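Local coordinates for protein HTH-type transcriptional regulator cbl (Escherichia coli K12, PDB 2FYI) that probably acts as an accessory transcriptional regulator of the cys regulon during sulphate starvation, represented here by the cofactor-binding domain of this LysR-family protein, at residues 24-29 and 169-174; 66-71 and 206-211; 92-97 and 153-158; 109-114 and 135-140. All blocks are in the same frame, centred on the assembly; numbering follows the deposited sequence. Where two conformers were deposited one is given.

Interaction 1 of 4, residues 24-29 and 169-174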
loop_
_atom_site.group_PDB
_atom_site.type_symbol
_atom_site.label_atom_id
_atom_site.label_comp_id
_atom_site.label_asym_id
_atom_site.label_seq_id
_atom_site.Cartn_x
_atom_site.Cartn_y
_atom_site.Cartn_z
ATOM N N GLN A 24 2.194 -10.027 -0.033
ATOM C CA GLN A 24 2.575 -11.142 -0.894
ATOM C C GLN A 24 2.854 -10.631 -2.303
ATOM O O GLN A 24 3.780 -11.092 -2.939
ATOM C CB GLN A 24 1.561 -12.311 -0.861
ATOM C CG GLN A 24 0.407 -12.184 0.163
ATOM C CD GLN A 24 0.820 -12.322 1.639
ATOM O OE1 GLN A 24 1.994 -12.551 1.982
ATOM N NE2 GLN A 24 -0.163 -12.186 2.523
ATOM N N ALA A 25 2.104 -9.642 -2.764
ATOM C CA ALA A 25 2.348 -9.124 -4.071
ATOM C C ALA A 25 3.832 -8.726 -4.231
ATOM O O ALA A 25 4.452 -8.970 -5.278
ATOM C CB ALA A 25 1.427 -7.986 -4.321
ATOM N N ARG A 26 4.416 -8.159 -3.185
ATOM C CA ARG A 26 5.783 -7.714 -3.282
ATOM C C ARG A 26 6.822 -8.748 -2.938
ATOM O O ARG A 26 7.885 -8.789 -3.542
ATOM C CB ARG A 26 6.008 -6.543 -2.355
ATOM C CG ARG A 26 5.195 -5.383 -2.742
ATOM C CD ARG A 26 5.933 -4.154 -2.544
ATOM N NE ARG A 26 7.024 -4.027 -3.483
ATOM C CZ ARG A 26 8.033 -3.192 -3.259
ATOM N NH1 ARG A 26 8.042 -2.464 -2.138
ATOM N NH2 ARG A 26 9.014 -3.072 -4.136
ATOM N N TYR A 27 6.557 -9.566 -1.937
ATOM C CA TYR A 27 7.645 -10.316 -1.337
ATOM C C TYR A 27 7.622 -11.819 -1.531
ATOM O O TYR A 27 8.591 -12.503 -1.216
ATOM C CB TYR A 27 7.752 -10.015 0.150
ATOM C CG TYR A 27 7.806 -8.551 0.424
ATOM C CD1 TYR A 27 6.847 -7.929 1.222
ATOM C CD2 TYR A 27 8.795 -7.775 -0.153
ATOM C CE1 TYR A 27 6.874 -6.569 1.449
ATOM C CE2 TYR A 27 8.843 -6.430 0.069
ATOM C CZ TYR A 27 7.878 -5.821 0.865
ATOM O OH TYR A 27 7.969 -4.453 1.072
ATOM N N SER A 28 6.527 -12.362 -2.037
ATOM C CA SER A 28 6.462 -13.829 -2.261
ATOM C C SER A 28 5.965 -14.235 -3.634
ATOM O O SER A 28 6.473 -15.189 -4.184
ATOM C CB SER A 28 5.567 -14.514 -1.242
ATOM O OG SER A 28 5.786 -13.960 0.044
ATOM N N LEU A 29 4.970 -13.539 -4.186
ATOM C CA LEU A 29 4.398 -13.938 -5.452
ATOM C C LEU A 29 5.295 -13.818 -6.664
ATOM O O LEU A 29 5.146 -14.593 -7.596
ATOM C CB LEU A 29 3.137 -13.174 -5.733
ATOM C CG LEU A 29 1.953 -13.700 -4.965
ATOM C CD1 LEU A 29 0.869 -12.635 -4.990
ATOM C CD2 LEU A 29 1.464 -14.988 -5.579
ATOM N N SER A 169 12.233 -7.666 4.004
ATOM C CA SER A 169 13.620 -7.260 3.899
ATOM C C SER A 169 14.100 -7.494 2.465
ATOM O O SER A 169 14.835 -6.662 1.897
ATOM C CB SER A 169 14.489 -8.065 4.864
ATOM O OG SER A 169 14.736 -9.344 4.322
ATOM N N GLY A 170 13.677 -8.624 1.894
ATOM C CA GLY A 170 14.191 -9.106 0.620
ATOM C C GLY A 170 15.186 -8.173 -0.062
ATOM O O GLY A 170 16.378 -8.110 0.306
ATOM N N GLU A 171 14.660 -7.412 -1.027
ATOM C CA GLU A 171 15.444 -6.715 -2.071
ATOM C C GLU A 171 15.760 -5.221 -1.795
ATOM O O GLU A 171 15.031 -4.547 -1.053
ATOM C CB GLU A 171 14.749 -6.907 -3.437
ATOM C CG GLU A 171 13.292 -7.460 -3.346
ATOM C CD GLU A 171 12.251 -6.425 -2.859
ATOM O OE1 GLU A 171 12.627 -5.318 -2.409
ATOM O OE2 GLU A 171 11.039 -6.722 -2.924
ATOM N N GLN A 172 16.846 -4.732 -2.412
ATOM C CA GLN A 172 17.431 -3.398 -2.140
ATOM C C GLN A 172 17.427 -3.052 -0.648
ATOM O O GLN A 172 17.183 -1.893 -0.266
ATOM C CB GLN A 172 16.734 -2.295 -2.954
ATOM C CG GLN A 172 17.358 -0.885 -2.792
ATOM C CD GLN A 172 16.767 0.153 -3.761
ATOM O OE1 GLN A 172 15.877 -0.161 -4.573
ATOM N NE2 GLN A 172 17.268 1.393 -3.682
ATOM N N GLU A 173 17.724 -4.064 0.176
ATOM C CA GLU A 173 17.518 -4.001 1.629
ATOM C C GLU A 173 18.125 -2.751 2.298
ATOM O O GLU A 173 19.252 -2.331 1.997
ATOM C CB GLU A 173 17.932 -5.319 2.313
ATOM C CG GLU A 173 19.351 -5.798 1.992
ATOM C CD GLU A 173 20.366 -5.431 3.084
ATOM O OE1 GLU A 173 21.467 -6.026 3.100
ATOM O OE2 GLU A 173 20.061 -4.557 3.933
ATOM N N GLU A 174 17.322 -2.187 3.203
ATOM C CA GLU A 174 17.471 -0.865 3.838
ATOM C C GLU A 174 18.891 -0.354 4.125
ATOM O O GLU A 174 19.642 -0.947 4.896
ATOM C CB GLU A 174 16.653 -0.886 5.127
ATOM C CG GLU A 174 15.233 -1.535 4.996
ATOM C CD GLU A 174 15.187 -3.079 5.042
ATOM O OE1 GLU A 174 14.179 -3.640 4.578
ATOM O OE2 GLU A 174 16.124 -3.736 5.537
#
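Glu171 reaches across to the last turn of helix 22-27 and sets one carboxylate oxygen beside the ring of Tyr27. OE2 lies near the ring plane, at its edge, 3.7 Å from Tyr27 CD2 and the same distance from CE2, so it meets the C-H rim instead of the pi face. The two side chains cross at about a right angle, with ring and carboxylate planes 35° apart. The Glu171 chain bends at chi2 (74°), and its end comes nearer the helix. Tyr27 carries CG beside its own backbone N (chi1 -52°), and one face of its ring is covered at its centre by Arg26 CB. Helix 22-27 belongs to one lobe of the periplasmic-binding-protein-like LysR domain, whereas the loop between strands 161-165 and 177-180 belongs to the other, so the contact joins the two lobes. Arg26 NH2 is 4.3 Å from Glu171 OE2, but this oxygen stands well out of the guanidinium plane and no N-H points at it; the charges may still attract. The same OE2 lies nearer to the carbonyl oxygen Arg26 O, at 3.8 Å. The guanidinium is instead committed to a salt bridge with Asp149 of the same chain and a hydrogen bond to Thr153 of the second subunit. Just past Tyr27, the backbone leaves helical angles at Ser28.

Interaction 2 of 4, residues 66-71 and 206-211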
loop_
_atom_site.group_PDB
_atom_site.type_symbol
_atom_site.label_atom_id
_atom_site.label_comp_id
_atom_site.label_asym_id
_atom_site.label_seq_id
_atom_site.Cartn_x
_atom_site.Cartn_y
_atom_site.Cartn_z
ATOM N N ILE A 66 -8.269 -17.055 -7.134
ATOM C CA ILE A 66 -7.510 -17.401 -5.924
ATOM C C ILE A 66 -7.308 -16.177 -5.031
ATOM O O ILE A 66 -6.997 -15.097 -5.535
ATOM C CB ILE A 66 -6.110 -17.924 -6.290
ATOM C CG1 ILE A 66 -6.230 -19.068 -7.277
ATOM C CG2 ILE A 66 -5.379 -18.419 -5.084
ATOM C CD1 ILE A 66 -4.969 -19.349 -7.973
ATOM N N GLY A 67 -7.482 -16.341 -3.718
ATOM C CA GLY A 67 -7.242 -15.258 -2.779
ATOM C C GLY A 67 -6.025 -15.594 -1.943
ATOM O O GLY A 67 -5.865 -16.740 -1.510
ATOM N N ILE A 68 -5.155 -14.610 -1.718
ATOM C CA ILE A 68 -3.952 -14.853 -0.912
ATOM C C ILE A 68 -3.747 -13.767 0.119
ATOM O O ILE A 68 -3.546 -12.587 -0.227
ATOM C CB ILE A 68 -2.694 -14.935 -1.780
ATOM C CG1 ILE A 68 -2.799 -16.122 -2.748
ATOM C CG2 ILE A 68 -1.474 -15.058 -0.911
ATOM C CD1 ILE A 68 -2.144 -15.880 -4.108
ATOM N N ALA A 69 -3.805 -14.166 1.388
ATOM C CA ALA A 69 -3.675 -13.220 2.501
ATOM C C ALA A 69 -3.340 -13.960 3.785
ATOM O O ALA A 69 -3.415 -15.197 3.841
ATOM C CB ALA A 69 -4.940 -12.437 2.670
ATOM N N SER A 70 -2.957 -13.210 4.818
ATOM C CA SER A 70 -2.673 -13.832 6.126
ATOM C C SER A 70 -3.895 -13.838 7.033
ATOM O O SER A 70 -3.913 -14.533 8.019
ATOM C CB SER A 70 -1.522 -13.126 6.854
ATOM O OG SER A 70 -0.263 -13.324 6.237
ATOM N N GLU A 71 -4.909 -13.051 6.705
ATOM C CA GLU A 71 -6.046 -12.903 7.592
ATOM C C GLU A 71 -7.343 -13.327 6.915
ATOM O O GLU A 71 -7.449 -13.354 5.689
ATOM C CB GLU A 71 -6.157 -11.453 8.074
ATOM C CG GLU A 71 -4.870 -10.895 8.701
ATOM C CD GLU A 71 -4.579 -11.458 10.123
ATOM O OE1 GLU A 71 -5.518 -11.982 10.793
ATOM O OE2 GLU A 71 -3.405 -11.355 10.576
ATOM N N TRP A 206 -5.846 -24.954 -10.554
ATOM C CA TRP A 206 -5.456 -26.094 -9.719
ATOM C C TRP A 206 -3.938 -26.210 -9.684
ATOM O O TRP A 206 -3.345 -26.439 -8.630
ATOM C CB TRP A 206 -6.089 -27.398 -10.193
ATOM C CG TRP A 206 -7.573 -27.395 -10.199
ATOM C CD1 TRP A 206 -8.405 -27.553 -11.298
ATOM C CD2 TRP A 206 -8.430 -27.238 -9.074
ATOM N NE1 TRP A 206 -9.728 -27.513 -10.906
ATOM C CE2 TRP A 206 -9.771 -27.316 -9.546
ATOM C CE3 TRP A 206 -8.207 -27.040 -7.710
ATOM C CZ2 TRP A 206 -10.876 -27.193 -8.687
ATOM C CZ3 TRP A 206 -9.301 -26.920 -6.864
ATOM C CH2 TRP A 206 -10.616 -26.998 -7.353
ATOM N N ARG A 207 -3.312 -26.006 -10.839
ATOM C CA ARG A 207 -1.872 -26.047 -10.881
ATOM C C ARG A 207 -1.184 -24.949 -10.076
ATOM O O ARG A 207 -0.197 -25.206 -9.408
ATOM C CB ARG A 207 -1.348 -26.035 -12.297
ATOM C CG ARG A 207 0.124 -26.377 -12.265
ATOM C CD ARG A 207 0.308 -27.863 -11.939
ATOM N NE ARG A 207 0.231 -28.621 -13.189
ATOM C CZ ARG A 207 1.296 -28.913 -13.946
ATOM N NH1 ARG A 207 2.522 -28.543 -13.542
ATOM N NH2 ARG A 207 1.149 -29.592 -15.092
ATOM N N PHE A 208 -1.694 -23.727 -10.144
ATOM C CA PHE A 208 -1.074 -22.633 -9.423
ATOM C C PHE A 208 -0.897 -22.965 -7.960
ATOM O O PHE A 208 0.137 -22.675 -7.368
ATOM C CB PHE A 208 -1.914 -21.373 -9.531
ATOM C CG PHE A 208 -1.257 -20.169 -8.923
ATOM C CD1 PHE A 208 -0.499 -19.316 -9.695
ATOM C CD2 PHE A 208 -1.375 -19.902 -7.561
ATOM C CE1 PHE A 208 0.129 -18.210 -9.120
ATOM C CE2 PHE A 208 -0.752 -18.787 -6.986
ATOM C CZ PHE A 208 -0.002 -17.952 -7.769
ATOM N N LEU A 209 -1.919 -23.567 -7.367
ATOM C CA LEU A 209 -1.864 -23.862 -5.945
ATOM C C LEU A 209 -0.750 -24.836 -5.700
ATOM O O LEU A 209 0.028 -24.676 -4.763
ATOM C CB LEU A 209 -3.190 -24.425 -5.407
ATOM C CG LEU A 209 -4.375 -23.459 -5.317
ATOM C CD1 LEU A 209 -5.125 -23.675 -4.052
ATOM C CD2 LEU A 209 -3.873 -22.054 -5.326
ATOM N N GLU A 210 -0.657 -25.839 -6.557
ATOM C CA GLU A 210 0.338 -26.894 -6.374
ATOM C C GLU A 210 1.768 -26.330 -6.458
ATOM O O GLU A 210 2.596 -26.457 -5.546
ATOM C CB GLU A 210 0.113 -27.956 -7.428
ATOM C CG GLU A 210 0.958 -29.153 -7.242
ATOM C CD GLU A 210 1.207 -29.809 -8.571
ATOM O OE1 GLU A 210 0.322 -30.580 -9.053
ATOM O OE2 GLU A 210 2.285 -29.517 -9.151
ATOM N N LEU A 211 2.016 -25.701 -7.594
ATOM C CA LEU A 211 3.145 -24.849 -7.827
ATOM C C LEU A 211 3.581 -24.050 -6.595
ATOM O O LEU A 211 4.775 -23.874 -6.379
ATOM C CB LEU A 211 2.758 -23.901 -8.945
ATOM C CG LEU A 211 3.900 -23.387 -9.802
ATOM C CD1 LEU A 211 5.097 -24.351 -9.750
ATOM C CD2 LEU A 211 3.380 -23.145 -11.224
#
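Ile66 holds CG1 beside its backbone N (chi1 -54°) and extends the chain almost fully at chi2, which carries CD1 forward to Phe208 and Leu209. Phe208 answers with CG anti to its backbone N (chi1 -174°), swinging the ring from the helix toward the strand. Ile66 CD1 settles beside the inner part of this ring, 3.7 Å from Phe208 CD2 and 3.9 Å from Phe208 CG, approaching at a slant. Leu209 runs past Ile66 in the opposite direction and offers a single methyl: its CD2 lies 3.9 Å from both CD1 and CG2 of Ile66. That same methyl sits in plane at the edge of the Phe208 ring. Ile68 CD1 makes a more distant approach, 4.3 Å, to Phe208 CE2. The contact has no hydrogen bond across it and is wholly apolar and buried. Strand 66-69 and this part of helix 203-212 run roughly parallel, 27° apart, with axes 10.8 Å from each other. The arrangement is a helix packed on the sheet of one lobe. There strand 66-69 lies between parallel strand 14-20 and antiparallel strand 189-196; Leu16 and Ile18 of strand 14-20 also touch Phe208, as does Val32 of helix 29-39.

Interaction 3 of 4, residues 92-97 and 153-158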
loop_
_atom_site.group_PDB
_atom_site.type_symbol
_atom_site.label_atom_id
_atom_site.label_comp_id
_atom_site.label_asym_id
_atom_site.label_seq_id
_atom_site.Cartn_x
_atom_site.Cartn_y
_atom_site.Cartn_z
ATOM N N LEU A 92 12.426 -3.455 12.923
ATOM C CA LEU A 92 13.244 -2.627 12.013
ATOM C C LEU A 92 13.690 -1.313 12.673
ATOM O O LEU A 92 12.868 -0.498 13.057
ATOM C CB LEU A 92 12.468 -2.345 10.724
ATOM C CG LEU A 92 13.150 -1.574 9.589
ATOM C CD1 LEU A 92 14.303 -2.360 9.048
ATOM C CD2 LEU A 92 12.161 -1.256 8.469
ATOM N N VAL A 93 14.984 -1.108 12.826
ATOM C CA VAL A 93 15.459 0.084 13.550
ATOM C C VAL A 93 16.619 0.754 12.849
ATOM O O VAL A 93 17.316 0.119 12.082
ATOM C CB VAL A 93 15.961 -0.245 14.963
ATOM C CG1 VAL A 93 14.838 -0.824 15.778
ATOM C CG2 VAL A 93 17.133 -1.200 14.913
ATOM N N PRO A 94 16.828 2.052 13.085
ATOM C CA PRO A 94 17.999 2.708 12.498
ATOM C C PRO A 94 19.324 2.132 12.992
ATOM O O PRO A 94 19.392 1.586 14.089
ATOM C CB PRO A 94 17.853 4.161 12.948
ATOM C CG PRO A 94 16.445 4.310 13.345
ATOM C CD PRO A 94 15.990 2.996 13.840
ATOM N N HIS A 95 20.366 2.277 12.176
ATOM C CA HIS A 95 21.678 1.670 12.449
ATOM C C HIS A 95 22.204 1.896 13.867
ATOM O O HIS A 95 22.820 0.994 14.453
ATOM C CB HIS A 95 22.751 2.102 11.425
ATOM C CG HIS A 95 22.959 1.127 10.301
ATOM N ND1 HIS A 95 22.790 -0.235 10.448
ATOM C CD2 HIS A 95 23.353 1.316 9.016
ATOM C CE1 HIS A 95 23.046 -0.839 9.300
ATOM N NE2 HIS A 95 23.385 0.080 8.413
ATOM N N ASP A 96 21.983 3.085 14.416
ATOM C CA ASP A 96 22.599 3.407 15.681
ATOM C C ASP A 96 21.601 3.555 16.832
ATOM O O ASP A 96 21.842 4.326 17.765
ATOM C CB ASP A 96 23.546 4.617 15.526
ATOM C CG ASP A 96 25.095 4.190 15.261
ATOM O OD1 ASP A 96 25.375 3.064 14.712
ATOM O OD2 ASP A 96 26.050 4.987 15.607
ATOM N N HIS A 97 20.512 2.774 16.795
ATOM C CA HIS A 97 19.418 2.887 17.757
ATOM C C HIS A 97 19.725 2.132 19.043
ATOM O O HIS A 97 20.288 1.021 19.014
ATOM C CB HIS A 97 18.136 2.370 17.098
ATOM C CG HIS A 97 16.881 2.728 17.828
ATOM N ND1 HIS A 97 16.480 2.092 18.984
ATOM C CD2 HIS A 97 15.913 3.630 17.541
ATOM C CE1 HIS A 97 15.333 2.610 19.391
ATOM N NE2 HIS A 97 14.968 3.547 18.536
ATOM N N THR A 153 9.740 3.980 5.346
ATOM C CA THR A 153 9.963 5.403 5.206
ATOM C C THR A 153 9.990 6.092 6.564
ATOM O O THR A 153 10.850 6.943 6.802
ATOM C CB THR A 153 8.908 6.002 4.290
ATOM O OG1 THR A 153 9.025 5.367 3.011
ATOM C CG2 THR A 153 9.039 7.504 4.130
ATOM N N TYR A 154 9.078 5.725 7.471
ATOM C CA TYR A 154 8.960 6.497 8.702
ATOM C C TYR A 154 9.995 6.086 9.742
ATOM O O TYR A 154 10.362 6.894 10.618
ATOM C CB TYR A 154 7.492 6.592 9.199
ATOM C CG TYR A 154 6.821 7.571 8.323
ATOM C CD1 TYR A 154 6.165 7.163 7.162
ATOM C CD2 TYR A 154 6.983 8.912 8.542
ATOM C CE1 TYR A 154 5.611 8.104 6.283
ATOM C CE2 TYR A 154 6.460 9.857 7.666
ATOM C CZ TYR A 154 5.772 9.456 6.544
ATOM O OH TYR A 154 5.272 10.425 5.675
ATOM N N VAL A 155 10.491 4.853 9.633
ATOM C CA VAL A 155 11.552 4.426 10.533
ATOM C C VAL A 155 12.808 5.165 10.105
ATOM O O VAL A 155 13.555 5.710 10.923
ATOM C CB VAL A 155 11.787 2.907 10.460
ATOM C CG1 VAL A 155 13.101 2.533 11.126
ATOM C CG2 VAL A 155 10.583 2.122 11.044
ATOM N N ALA A 156 13.024 5.205 8.801
ATOM C CA ALA A 156 14.149 5.936 8.247
ATOM C C ALA A 156 14.063 7.402 8.634
ATOM O O ALA A 156 15.060 8.002 8.944
ATOM C CB ALA A 156 14.180 5.793 6.759
ATOM N N LEU A 157 12.869 7.977 8.640
ATOM C CA LEU A 157 12.694 9.384 8.930
ATOM C C LEU A 157 12.981 9.734 10.371
ATOM O O LEU A 157 13.280 10.877 10.662
ATOM C CB LEU A 157 11.265 9.783 8.656
ATOM C CG LEU A 157 11.098 11.277 8.460
ATOM C CD1 LEU A 157 11.716 11.647 7.134
ATOM C CD2 LEU A 157 9.627 11.612 8.442
ATOM N N GLY A 158 12.858 8.784 11.291
ATOM C CA GLY A 158 13.038 9.097 12.679
ATOM C C GLY A 158 11.794 9.036 13.537
ATOM O O GLY A 158 11.878 9.118 14.761
#
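The flat peptide carbonyl of Leu92 meets Val155 through its oxygen, with Val155 CG1 3.6 Å from Leu92 O. The aromatic ring of Tyr154 plays its part on another side of the helix, where Thr153 CG2 lies 4.0 Å above one face, displaced toward the rim, and Tyr154 OH hydrogen-bonds to Ala25 O of the second subunit. Pro94, a puckered ring, presents CD to Val155 CG1 at 4.0 Å, and its CG lies equally far from the carbonyl O of Val155; ring and valine meet at a slant. Val155 carries the contact. With CG1 anti to the backbone N (chi1 166°), both methyls turn to the strand: CG1 also lies 4.2 Å from Val93 CA, while CG2 approaches the Leu92 oxygen less closely. Leu92 points its side chain at the helix too, but its CG stays 4.4 Å from Val155 CG1. No hydrogen bond crosses here; Val155 lies between the two backbones, whose axes come within 7.9 Å at an angle of 28°. Beyond the helix a Schellman motif at Gly158 turns the chain toward strand 161-165. Helix 148-157 makes the beta-alpha-beta crossover from strand 141-145 to strand 161-165, with strand 115-118 paired in parallel between them. Strand 79-94 continues the sheet through antiparallel pairing with 161-165 and 177-180, and Ile116 of strand 115-118 also packs on Val155.

Interaction 4 of 4, residues 109-114 and 135-140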
loop_
_atom_site.group_PDB
_atom_site.type_symbol
_atom_site.label_atom_id
_atom_site.label_comp_id
_atom_site.label_asym_id
_atom_site.label_seq_id
_atom_site.Cartn_x
_atom_site.Cartn_y
_atom_site.Cartn_z
ATOM N N SER A 109 10.785 -3.901 26.799
ATOM C CA SER A 109 11.706 -2.955 26.220
ATOM C C SER A 109 11.109 -2.339 24.987
ATOM O O SER A 109 11.146 -1.131 24.786
ATOM C CB SER A 109 12.959 -3.641 25.776
ATOM O OG SER A 109 13.702 -4.007 26.900
ATOM N N ILE A 110 10.615 -3.176 24.092
ATOM C CA ILE A 110 10.151 -2.630 22.855
ATOM C C ILE A 110 8.996 -1.701 23.185
ATOM O O ILE A 110 8.796 -0.687 22.513
ATOM C CB ILE A 110 9.718 -3.745 21.923
ATOM C CG1 ILE A 110 10.933 -4.630 21.598
ATOM C CG2 ILE A 110 9.024 -3.190 20.676
ATOM C CD1 ILE A 110 10.631 -5.816 20.632
ATOM N N ALA A 111 8.246 -2.010 24.240
ATOM C CA ALA A 111 7.003 -1.274 24.465
ATOM C C ALA A 111 7.207 0.213 24.799
ATOM O O ALA A 111 6.281 1.016 24.694
ATOM C CB ALA A 111 6.163 -1.957 25.503
ATOM N N LYS A 112 8.431 0.557 25.191
ATOM C CA LYS A 112 8.826 1.914 25.544
ATOM C C LYS A 112 8.890 2.836 24.366
ATOM O O LYS A 112 8.828 4.044 24.566
ATOM C CB LYS A 112 10.189 1.923 26.186
ATOM C CG LYS A 112 10.210 1.075 27.395
ATOM C CD LYS A 112 11.316 1.502 28.344
ATOM C CE LYS A 112 11.577 0.443 29.432
ATOM N NZ LYS A 112 10.300 -0.000 30.111
ATOM N N TRP A 113 9.012 2.319 23.145
ATOM C CA TRP A 113 9.287 3.213 22.008
ATOM C C TRP A 113 8.078 3.424 21.124
ATOM O O TRP A 113 7.148 2.601 21.128
ATOM C CB TRP A 113 10.402 2.647 21.170
ATOM C CG TRP A 113 11.559 2.321 21.987
ATOM C CD1 TRP A 113 11.741 1.208 22.810
ATOM C CD2 TRP A 113 12.716 3.101 22.108
ATOM N NE1 TRP A 113 12.966 1.285 23.431
ATOM C CE2 TRP A 113 13.579 2.440 23.022
ATOM C CE3 TRP A 113 13.113 4.301 21.539
ATOM C CZ2 TRP A 113 14.800 2.934 23.355
ATOM C CZ3 TRP A 113 14.301 4.806 21.887
ATOM C CH2 TRP A 113 15.155 4.120 22.782
ATOM N N PRO A 114 8.060 4.536 20.370
ATOM C CA PRO A 114 7.005 4.754 19.363
ATOM C C PRO A 114 6.963 3.630 18.310
ATOM O O PRO A 114 7.964 3.382 17.688
ATOM C CB PRO A 114 7.427 6.099 18.721
ATOM C CG PRO A 114 8.228 6.771 19.768
ATOM C CD PRO A 114 8.993 5.675 20.445
ATOM N N LYS A 135 1.732 -9.073 28.459
ATOM C CA LYS A 135 2.467 -8.339 29.496
ATOM C C LYS A 135 1.700 -7.192 30.169
ATOM O O LYS A 135 2.328 -6.308 30.761
ATOM C CB LYS A 135 3.761 -7.765 28.957
ATOM C CG LYS A 135 4.703 -8.785 28.478
ATOM C CD LYS A 135 4.844 -9.868 29.469
ATOM C CE LYS A 135 5.443 -11.074 28.786
ATOM N NZ LYS A 135 6.422 -11.709 29.718
ATOM N N GLY A 136 0.366 -7.189 30.089
ATOM C CA GLY A 136 -0.436 -6.034 30.543
ATOM C C GLY A 136 -0.286 -4.705 29.774
ATOM O O GLY A 136 -0.658 -3.652 30.304
ATOM N N LEU A 137 0.225 -4.747 28.536
ATOM C CA LEU A 137 0.594 -3.543 27.824
ATOM C C LEU A 137 -0.165 -3.251 26.535
ATOM O O LEU A 137 -0.531 -4.173 25.793
ATOM C CB LEU A 137 2.047 -3.634 27.431
ATOM C CG LEU A 137 3.085 -3.421 28.521
ATOM C CD1 LEU A 137 4.457 -3.768 27.981
ATOM C CD2 LEU A 137 3.012 -1.961 29.084
ATOM N N LEU A 138 -0.350 -1.953 26.254
ATOM C CA LEU A 138 -0.702 -1.433 24.919
ATOM C C LEU A 138 0.543 -0.926 24.196
ATOM O O LEU A 138 1.366 -0.263 24.798
ATOM C CB LEU A 138 -1.660 -0.262 25.039
ATOM C CG LEU A 138 -3.025 -0.573 25.634
ATOM C CD1 LEU A 138 -3.785 0.733 25.898
ATOM C CD2 LEU A 138 -3.770 -1.485 24.702
ATOM N N ALA A 139 0.699 -1.217 22.908
ATOM C CA ALA A 139 1.806 -0.625 22.172
ATOM C C ALA A 139 1.432 0.814 21.838
ATOM O O ALA A 139 0.259 1.133 21.675
ATOM C CB ALA A 139 2.100 -1.400 20.922
ATOM N N ASP A 140 2.435 1.683 21.793
ATOM C CA ASP A 140 2.267 3.023 21.286
ATOM C C ASP A 140 2.329 3.033 19.762
ATOM O O ASP A 140 3.404 3.066 19.167
ATOM C CB ASP A 140 3.373 3.940 21.786
ATOM C CG ASP A 140 3.208 5.357 21.245
ATOM O OD1 ASP A 140 2.302 5.538 20.373
ATOM O OD2 ASP A 140 3.946 6.284 21.683
HETATM O O HOH W 1 4.780 0.905 22.168
HETATM O O HOH W 2 6.134 5.769 23.198
#
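Ala111 and Leu137 make the close apolar side-chain contact here, whereas water mediates the other end, although Asp140 loses as much surface as Ala111. Leu137, with CG beside its backbone N (chi1 -75°), points one methyl at the alanine, and CD1 comes 3.5 Å from Ala111 CB. Phe132 of helix 125-134 also packs on Ala111. Residues 111-114 and 137-140 run in nearly the same direction, 11° apart, but toward Asp140 they no longer mesh side chain to side chain: Asp140 CB is 4.1 Å from Trp113 O, and no direct hydrogen bond joins the segments. One water fills in, donating to Ala111 O at 2.9 Å and to Trp113 O at 3.1 Å. A second water donates to Asp140 OD2 at 2.7 Å and only weakly to Lys112 O. Asp140 extends its carboxylate with CG anti to the backbone N, and OD1 forms a salt bridge with Arg44 of the second subunit. The turn Ile110 to Trp113 and the residues after Gly136, where a Schellman motif ends helix 125-134, thus lead side by side into parallel strands 115-118 and 141-145. Carbonyls left by the turn find donors in water, and the pairing with arginine and water would probably keep Asp140 ionised.

Along the chain the first segments come in order 24-29, 66-71, 92-97 and 109-114; the partners follow as 135-140, 153-158, 169-174 and 206-211. Interaction 4 therefore lies within the span of interaction 3, and both lie within those of interactions 1 and 2, which cross. Interactions 2 and 3 sit in the two lobes of the LysR domain, their centres about 34 Å apart, yet their strands 66-69 and 79-94 belong to the same sheet. Interaction 1, centred about 18 Å from each, touches both; Leu29 packs on Phe208. Interactions 3 and 4 share one lobe, joined by His97 against Trp113. Interactions 1, 3 and 4 lie at the interface with the second subunit; interaction 2 does not touch it.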